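Putative HAD family hydrolase (Streptomyces avermitilis, PDB 3MMZ) binds calcium ions and is the HAD-type, KdsC-like, probable hydrolase domain of a longer protein that probably also uses CTP to make CMP-N-acylneuraminate. Local coordinates at residues V68-A73 and I78-G83; L17-T22 and E36-H41; K92-C95 and G99-P102. All blocks are in the same frame, centred on the assembly; numbering follows the deposited sequence.

Interaction 1 (V68-A73 and I78-G83); sequences VVAARA and IPVLHG
Val69 and Ala73, a helical turn apart on helix 68-76, face Val80 and His82 of strand 80-82. This is the returning half of a beta-alpha-beta crossover in the Rossmann-like HAD core: strand 57-62 leads into the helix, and the chain comes back beside it as strand 80-82, outermost in the sheet of this chain. Helix and strand segments run nearly antiparallel, their axes 9.1 Å apart at closest.

Val69 does two jobs with one branch point. Its CB points toward the strand, and from there the two methyls part. CG1 sits between the backbone N and the carbonyl carbon (chi1 66°), which brings it over one face of the His82 imidazole. This CH-pi contact puts CG1 3.6 Å from the ring centroid and 24° off the ring normal. The methyl is shifted toward the rim, and its nearest ring atom is His82 ND1, 3.3 Å from Val69 CG1. That nitrogen is also hydrogen-bonded to Glu64 O, which helps to fix the turn of the ring. CG2, anti to the backbone N, heads for Val80, with 4.2 Å between Val69 CG2 and Val80 CG2. A beta-branched residue suits this place because it can meet an aromatic ring and an aliphatic side chain at once.

The alanines keep the helix close. Ala70 CB lies 4.3 Å from Val80 CG1 and stands obliquely to the His82 ring, while Ala73 CB is 4.0 Å from Val80 CB. Ile78, at the start of the returning segment, packs on Met58 and Ile60 of the neighbouring strand. Its backbone joins the two segments directly: Ile78 N donates to Ala73 O over 3.1 Å in a nearly straight bond, with an N-H...O angle of 166°.

Interaction 2 (L17-T22 and E36-H41); sequences LDFDGT and EFVSVH. With CA (calcium ion), chain M.
Phe19 meets strand 36-41 through apolar contacts with Val38 and Val40. Its CG is anti to the backbone N (chi1 -176°), which carries the ring out to the strand. Val38 CG2 comes up at the ring edge, near its plane, 3.7 Å from Phe19 CZ; Val40 CG1 approaches obliquely, 4.0 Å from Phe19 CE1. The ring also packs on Val69 and Arg72 of helix 68-76. With an alanine here the ring is gone, and the methyls of Val38 and Val40 would probably lose their shared partner, leaving a gap between loop and strand. Asp20 adds van der Waals contacts: Asp20 OD2 lies in plane at the Phe19 ring edge, and Asp20 OD1 is 4.1 Å from Val38 CG1.

Strand 36-41 pairs antiparallel with strand 27-31, and Val38 to His41 pair likewise with a strand of the second subunit, carrying the sheet across the interface.

Metal coordination engages the loop's other side. The segment has the DxDx(T/V) pattern of HAD phosphatases at the end of strand 14-17, and a calcium ion is bound here: Asp18 OD2 lies 2.4 Å from the calcium and the backbone Asp20 O 2.3 Å from it. Asn110 and three waters complete the site.

Hydrogen bonds shape the loop. Gly21 suits the turn because its backbone angles would jam a side chain against the preceding carbonyl. Thr22 N donates to Phe19 O, while Thr22 OG1 donates to the anti lone pair of Asp18 OD2 over 2.8 Å.

Interaction 3 (K92-C95 and G99-P102); sequences KQWC and GIAP
Cys95 and Ile100 meet where helix 87-98 ends and the chain turns off toward strand 105-109. The close part is mostly backbone. Ile100 N donates to Cys95 O over 2.9 Å, with an N-H...O angle of 160° and the donor tilted 20° from the carbonyl plane. This bond reaches back five residues, one more than in the helix itself, and belongs to the Schellman motif that closes the helix. Gly99 is the residue that leaves the helix with positive phi, a conformation that glycine adopts readily. The same turn lays the chain back against the helix, so that Cys95 CB is 3.5 Å from Ile100 O. The small cysteine suits this position: its CB can lie against the turn while the side chain packs on Val105.

Packing between the side chains is looser. Ile100 CG1 is anti to the carbonyl carbon (chi1 -58°), and the branch runs on extended to CD1, which arrives obliquely at the Trp94 ring, 4.4 Å from Trp94 CH2. Both also rest on the sheet beneath: each on Thr57, Trp94 also on Val16 and Ile100 on Ala14. A broad indole and a branched aliphatic chain suit the side turned to the sheet.

Solvent lies on the other side. Gly99 is exposed, as is Lys92, whose amino group makes a long, weak ion pair with Glu96. The chemistry thus divides in two: at the helix end the Cys95 carbonyl receives the N-H of Ile100, while the apolar side chains pack that end against the sheet.

Interactions 1 and 2, centres about 11 Å apart, adjoin each other beside the metal site. Phe19 joins them, its CG 3.7 Å from Val69 CG2, and Val68 CG1 lies 3.5 Å from Val38 CG2. The helix of interaction 1 therefore backs the calcium loop of interaction 2 without reaching the ion, the side chain of Val69 being about 10 Å from it. Both also touch the second subunit. Interaction 3 lies away from the metal, its centre about 24 Å from that of interaction 2. It touches interaction 1 where Leu81 CD2 meets Trp94 CB at 4.2 Å, strand 80-82 and helix 87-98 being consecutive elements of the chain.

Interaction 1 (V68-A73 and I78-G83)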
loop_
_atom_site.group_PDB
_atom_site.type_symbol
_atom_site.label_atom_id
_atom_site.label_comp_id
_atom_site.label_asym_id
_atom_site.label_seq_id
_atom_site.Cartn_x
_atom_site.Cartn_y
_atom_site.Cartn_z
ATOM N N VAL D 68 11.456 -21.888 -20.228
ATOM C CA VAL D 68 11.923 -20.647 -19.604
ATOM C C VAL D 68 12.704 -20.948 -18.319
ATOM O O VAL D 68 13.694 -20.275 -18.017
ATOM C CB VAL D 68 10.772 -19.643 -19.315
ATOM C CG1 VAL D 68 11.339 -18.360 -18.750
ATOM C CG2 VAL D 68 9.990 -19.325 -20.585
ATOM N N VAL D 69 12.267 -21.966 -17.577
ATOM C CA VAL D 69 12.943 -22.353 -16.335
ATOM C C VAL D 69 14.411 -22.742 -16.580
ATOM O O VAL D 69 15.301 -22.341 -15.830
ATOM C CB VAL D 69 12.169 -23.470 -15.558
ATOM C CG1 VAL D 69 12.142 -24.770 -16.328
ATOM C CG2 VAL D 69 12.769 -23.689 -14.184
ATOM N N ALA D 70 14.653 -23.519 -17.637
ATOM C CA ALA D 70 16.002 -23.938 -17.977
ATOM C C ALA D 70 16.855 -22.752 -18.407
ATOM O O ALA D 70 18.054 -22.719 -18.135
ATOM C CB ALA D 70 15.970 -24.979 -19.066
ATOM N N ALA D 71 16.229 -21.799 -19.093
ATOM C CA ALA D 71 16.907 -20.591 -19.540
ATOM C C ALA D 71 17.390 -19.788 -18.333
ATOM O O ALA D 71 18.506 -19.282 -18.335
ATOM C CB ALA D 71 15.979 -19.750 -20.420
ATOM N N ARG D 72 16.550 -19.700 -17.301
ATOM C CA ARG D 72 16.927 -19.051 -16.042
ATOM C C ARG D 72 18.045 -19.832 -15.354
ATOM O O ARG D 72 19.034 -19.251 -14.897
ATOM C CB ARG D 72 15.719 -18.940 -15.106
ATOM C CG ARG D 72 16.012 -18.228 -13.790
ATOM C CD ARG D 72 16.557 -16.820 -14.047
ATOM N NE ARG D 72 16.680 -16.057 -12.810
ATOM C CZ ARG D 72 17.427 -14.969 -12.665
ATOM N NH1 ARG D 72 18.112 -14.467 -13.690
ATOM N NH2 ARG D 72 17.469 -14.378 -11.485
ATOM N N ALA D 73 17.885 -21.157 -15.305
ATOM C CA ALA D 73 18.859 -22.024 -14.659
ATOM C C ALA D 73 20.230 -21.884 -15.341
ATOM O O ALA D 73 21.260 -21.867 -14.664
ATOM C CB ALA D 73 18.379 -23.467 -14.678
ATOM N N ILE D 78 23.116 -23.055 -12.545
ATOM C CA ILE D 78 22.667 -24.107 -11.625
ATOM C C ILE D 78 21.806 -25.145 -12.354
ATOM O O ILE D 78 21.108 -24.806 -13.317
ATOM C CB ILE D 78 21.935 -23.551 -10.353
ATOM C CG1 ILE D 78 20.662 -22.788 -10.721
ATOM C CG2 ILE D 78 22.883 -22.701 -9.492
ATOM C CD1 ILE D 78 19.839 -22.363 -9.499
ATOM N N PRO D 79 21.865 -26.418 -11.907
ATOM C CA PRO D 79 21.137 -27.462 -12.625
ATOM C C PRO D 79 19.620 -27.332 -12.494
ATOM O O PRO D 79 19.116 -26.736 -11.536
ATOM C CB PRO D 79 21.621 -28.768 -11.968
ATOM C CG PRO D 79 22.807 -28.403 -11.147
ATOM C CD PRO D 79 22.648 -26.965 -10.783
ATOM N N VAL D 80 18.923 -27.866 -13.485
ATOM C CA VAL D 80 17.481 -27.946 -13.466
ATOM C C VAL D 80 17.029 -29.411 -13.468
ATOM O O VAL D 80 17.667 -30.274 -14.074
ATOM C CB VAL D 80 16.854 -27.139 -14.647
ATOM C CG1 VAL D 80 17.178 -27.772 -16.007
ATOM C CG2 VAL D 80 15.349 -26.984 -14.460
ATOM N N LEU D 81 15.942 -29.672 -12.754
ATOM C CA LEU D 81 15.250 -30.944 -12.799
ATOM C C LEU D 81 13.789 -30.562 -13.022
ATOM O O LEU D 81 13.081 -30.223 -12.080
ATOM C CB LEU D 81 15.463 -31.689 -11.475
ATOM C CG LEU D 81 15.162 -33.176 -11.260
ATOM C CD1 LEU D 81 15.970 -34.085 -12.185
ATOM C CD2 LEU D 81 15.421 -33.531 -9.794
ATOM N N HIS D 82 13.355 -30.555 -14.283
ATOM C CA HIS D 82 12.002 -30.086 -14.606
ATOM C C HIS D 82 11.271 -30.939 -15.652
ATOM O O HIS D 82 11.872 -31.811 -16.287
ATOM C CB HIS D 82 12.010 -28.596 -14.996
ATOM C CG HIS D 82 12.192 -28.351 -16.461
ATOM N ND1 HIS D 82 11.201 -27.806 -17.252
ATOM C CD2 HIS D 82 13.244 -28.584 -17.282
ATOM C CE1 HIS D 82 11.638 -27.709 -18.495
ATOM N NE2 HIS D 82 12.874 -28.175 -18.541
ATOM N N GLY D 83 9.972 -30.670 -15.818
ATOM C CA GLY D 83 9.084 -31.501 -16.642
ATOM C C GLY D 83 8.774 -32.827 -15.960
ATOM O O GLY D 83 8.522 -33.832 -16.628
#

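Interaction 2 (L17-T22 and E36-H41)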
loop_
_atom_site.group_PDB
_atom_site.type_symbol
_atom_site.label_atom_id
_atom_site.label_comp_id
_atom_site.label_asym_id
_atom_site.label_seq_id
_atom_site.Cartn_x
_atom_site.Cartn_y
_atom_site.Cartn_z
ATOM N N LEU D 17 15.073 -24.944 -5.323
ATOM C CA LEU D 17 14.089 -23.885 -5.580
ATOM C C LEU D 17 13.000 -24.311 -6.561
ATOM O O LEU D 17 13.283 -24.802 -7.650
ATOM C CB LEU D 17 14.791 -22.621 -6.116
ATOM C CG LEU D 17 15.977 -22.068 -5.321
ATOM C CD1 LEU D 17 16.700 -20.994 -6.131
ATOM C CD2 LEU D 17 15.553 -21.506 -3.973
ATOM N N ASP D 18 11.749 -24.129 -6.151
ATOM C CA ASP D 18 10.636 -24.085 -7.078
ATOM C C ASP D 18 10.809 -22.852 -7.991
ATOM O O ASP D 18 11.577 -21.947 -7.662
ATOM C CB ASP D 18 9.324 -24.031 -6.298
ATOM C CG ASP D 18 8.125 -23.808 -7.190
ATOM O OD1 ASP D 18 7.924 -24.588 -8.146
ATOM O OD2 ASP D 18 7.393 -22.836 -6.947
ATOM N N PHE D 19 10.128 -22.821 -9.137
ATOM C CA PHE D 19 10.288 -21.698 -10.070
ATOM C C PHE D 19 9.099 -20.738 -10.104
ATOM O O PHE D 19 9.153 -19.686 -9.467
ATOM C CB PHE D 19 10.652 -22.176 -11.478
ATOM C CG PHE D 19 10.930 -21.052 -12.446
ATOM C CD1 PHE D 19 12.103 -20.300 -12.347
ATOM C CD2 PHE D 19 10.029 -20.755 -13.457
ATOM C CE1 PHE D 19 12.370 -19.268 -13.245
ATOM C CE2 PHE D 19 10.283 -19.729 -14.364
ATOM C CZ PHE D 19 11.454 -18.979 -14.253
ATOM N N ASP D 20 8.026 -21.085 -10.819
ATOM C CA ASP D 20 6.863 -20.183 -10.889
ATOM C C ASP D 20 6.269 -19.936 -9.505
ATOM O O ASP D 20 5.967 -20.876 -8.779
ATOM C CB ASP D 20 5.780 -20.721 -11.833
ATOM C CG ASP D 20 6.241 -20.777 -13.282
ATOM O OD1 ASP D 20 6.105 -19.763 -14.003
ATOM O OD2 ASP D 20 6.731 -21.846 -13.702
ATOM N N GLY D 21 6.127 -18.662 -9.141
ATOM C CA GLY D 21 5.487 -18.306 -7.883
ATOM C C GLY D 21 6.481 -18.185 -6.743
ATOM O O GLY D 21 6.147 -17.652 -5.677
ATOM N N THR D 22 7.705 -18.651 -6.998
ATOM C CA THR D 22 8.773 -18.672 -5.993
ATOM C C THR D 22 9.907 -17.743 -6.417
ATOM O O THR D 22 10.305 -16.861 -5.652
ATOM C CB THR D 22 9.265 -20.127 -5.732
ATOM O OG1 THR D 22 8.206 -20.864 -5.105
ATOM C CG2 THR D 22 10.511 -20.159 -4.822
ATOM N N GLU D 36 5.445 -17.255 -24.254
ATOM C CA GLU D 36 5.380 -16.969 -22.824
ATOM C C GLU D 36 6.673 -16.324 -22.314
ATOM O O GLU D 36 7.776 -16.707 -22.727
ATOM C CB GLU D 36 5.092 -18.255 -22.044
ATOM C CG GLU D 36 3.735 -18.886 -22.365
ATOM C CD GLU D 36 3.453 -20.164 -21.581
ATOM O OE1 GLU D 36 4.121 -20.428 -20.556
ATOM O OE2 GLU D 36 2.530 -20.906 -21.987
ATOM N N PHE D 37 6.516 -15.322 -21.451
ATOM C CA PHE D 37 7.632 -14.657 -20.788
ATOM C C PHE D 37 7.319 -14.651 -19.290
ATOM O O PHE D 37 6.148 -14.653 -18.903
ATOM C CB PHE D 37 7.796 -13.217 -21.290
ATOM C CG PHE D 37 7.808 -13.083 -22.799
ATOM C CD1 PHE D 37 6.634 -13.219 -23.541
ATOM C CD2 PHE D 37 8.991 -12.812 -23.470
ATOM C CE1 PHE D 37 6.642 -13.103 -24.945
ATOM C CE2 PHE D 37 9.015 -12.681 -24.879
ATOM C CZ PHE D 37 7.840 -12.833 -25.610
ATOM N N VAL D 38 8.349 -14.673 -18.448
ATOM C CA VAL D 38 8.146 -14.515 -17.001
ATOM C C VAL D 38 9.126 -13.485 -16.439
ATOM O O VAL D 38 10.177 -13.244 -17.032
ATOM C CB VAL D 38 8.270 -15.858 -16.214
ATOM C CG1 VAL D 38 7.234 -16.888 -16.708
ATOM C CG2 VAL D 38 9.693 -16.426 -16.320
ATOM N N SER D 39 8.773 -12.865 -15.313
ATOM C CA SER D 39 9.686 -11.914 -14.674
ATOM C C SER D 39 10.396 -12.568 -13.508
ATOM O O SER D 39 9.763 -13.145 -12.614
ATOM C CB SER D 39 8.957 -10.635 -14.223
ATOM O OG SER D 39 8.406 -9.969 -15.347
ATOM N N VAL D 40 11.719 -12.488 -13.529
ATOM C CA VAL D 40 12.546 -12.935 -12.423
ATOM C C VAL D 40 13.175 -11.690 -11.771
ATOM O O VAL D 40 12.901 -10.563 -12.195
ATOM C CB VAL D 40 13.605 -13.986 -12.866
ATOM C CG1 VAL D 40 12.910 -15.300 -13.286
ATOM C CG2 VAL D 40 14.512 -13.442 -13.991
ATOM N N HIS D 41 14.014 -11.890 -10.760
ATOM C CA HIS D 41 14.517 -10.767 -9.952
ATOM C C HIS D 41 16.041 -10.819 -9.826
ATOM O O HIS D 41 16.597 -11.871 -9.525
ATOM C CB HIS D 41 13.843 -10.838 -8.574
ATOM C CG HIS D 41 13.981 -9.601 -7.744
ATOM N ND1 HIS D 41 15.065 -9.374 -6.921
ATOM C CD2 HIS D 41 13.150 -8.544 -7.573
ATOM C CE1 HIS D 41 14.907 -8.220 -6.297
ATOM N NE2 HIS D 41 13.755 -7.695 -6.676
HETATM CA CA CA M . 5.151 -22.851 -7.915
HETATM O O HOH W 1 5.407 -23.956 -10.027
HETATM O O HOH W 2 3.181 -21.804 -8.633
HETATM O O HOH W 3 4.648 -24.857 -6.808
#

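Interaction 3 (K92-C95 and G99-P102)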
loop_
_atom_site.group_PDB
_atom_site.type_symbol
_atom_site.label_atom_id
_atom_site.label_comp_id
_atom_site.label_asym_id
_atom_site.label_seq_id
_atom_site.Cartn_x
_atom_site.Cartn_y
_atom_site.Cartn_z
ATOM N N LYS D 92 13.627 -36.705 -3.718
ATOM C CA LYS D 92 14.142 -37.749 -2.826
ATOM C C LYS D 92 15.312 -38.493 -3.476
ATOM O O LYS D 92 16.345 -38.699 -2.842
ATOM C CB LYS D 92 13.036 -38.727 -2.418
ATOM C CG LYS D 92 13.458 -39.741 -1.362
ATOM C CD LYS D 92 12.247 -40.406 -0.730
ATOM C CE LYS D 92 12.640 -41.508 0.241
ATOM N NZ LYS D 92 13.045 -42.744 -0.473
ATOM N N GLN D 93 15.140 -38.867 -4.741
ATOM C CA GLN D 93 16.173 -39.548 -5.525
ATOM C C GLN D 93 17.423 -38.672 -5.712
ATOM O O GLN D 93 18.551 -39.146 -5.557
ATOM C CB GLN D 93 15.597 -39.973 -6.886
ATOM C CG GLN D 93 16.515 -40.884 -7.714
ATOM C CD GLN D 93 16.103 -40.975 -9.182
ATOM O OE1 GLN D 93 15.585 -42.002 -9.635
ATOM N NE2 GLN D 93 16.324 -39.899 -9.926
ATOM N N TRP D 94 17.220 -37.398 -6.035
ATOM C CA TRP D 94 18.330 -36.461 -6.220
ATOM C C TRP D 94 19.169 -36.334 -4.944
ATOM O O TRP D 94 20.402 -36.423 -4.998
ATOM C CB TRP D 94 17.799 -35.099 -6.676
ATOM C CG TRP D 94 18.859 -34.082 -6.946
ATOM C CD1 TRP D 94 19.546 -33.905 -8.112
ATOM C CD2 TRP D 94 19.345 -33.087 -6.039
ATOM N NE1 TRP D 94 20.436 -32.866 -7.985
ATOM C CE2 TRP D 94 20.334 -32.346 -6.723
ATOM C CE3 TRP D 94 19.045 -32.751 -4.711
ATOM C CZ2 TRP D 94 21.022 -31.284 -6.128
ATOM C CZ3 TRP D 94 19.732 -31.688 -4.116
ATOM C CH2 TRP D 94 20.709 -30.969 -4.828
ATOM N N CYS D 95 18.501 -36.156 -3.800
ATOM C CA CYS D 95 19.175 -36.117 -2.500
ATOM C C CYS D 95 20.049 -37.348 -2.281
ATOM O O CYS D 95 21.204 -37.232 -1.877
ATOM C CB CYS D 95 18.166 -36.036 -1.368
ATOM S SG CYS D 95 17.327 -34.442 -1.292
ATOM N N GLY D 99 24.329 -37.662 -2.196
ATOM C CA GLY D 99 24.828 -38.007 -0.869
ATOM C C GLY D 99 24.463 -36.955 0.162
ATOM O O GLY D 99 25.203 -36.726 1.117
ATOM N N ILE D 100 23.314 -36.314 -0.039
ATOM C CA ILE D 100 22.847 -35.256 0.857
ATOM C C ILE D 100 21.630 -35.719 1.652
ATOM O O ILE D 100 20.639 -36.175 1.077
ATOM C CB ILE D 100 22.509 -33.957 0.089
ATOM C CG1 ILE D 100 23.734 -33.466 -0.696
ATOM C CG2 ILE D 100 21.998 -32.863 1.054
ATOM C CD1 ILE D 100 23.442 -32.369 -1.701
ATOM N N ALA D 101 21.728 -35.593 2.971
ATOM C CA ALA D 101 20.652 -35.942 3.881
ATOM C C ALA D 101 19.502 -34.937 3.731
ATOM O O ALA D 101 19.726 -33.728 3.854
ATOM C CB ALA D 101 21.170 -35.963 5.316
ATOM N N PRO D 102 18.274 -35.430 3.458
ATOM C CA PRO D 102 17.106 -34.560 3.255
ATOM C C PRO D 102 16.880 -33.592 4.417
ATOM O O PRO D 102 16.336 -32.498 4.217
ATOM C CB PRO D 102 15.934 -35.549 3.155
ATOM C CG PRO D 102 16.549 -36.843 2.780
ATOM C CD PRO D 102 17.896 -36.855 3.440
#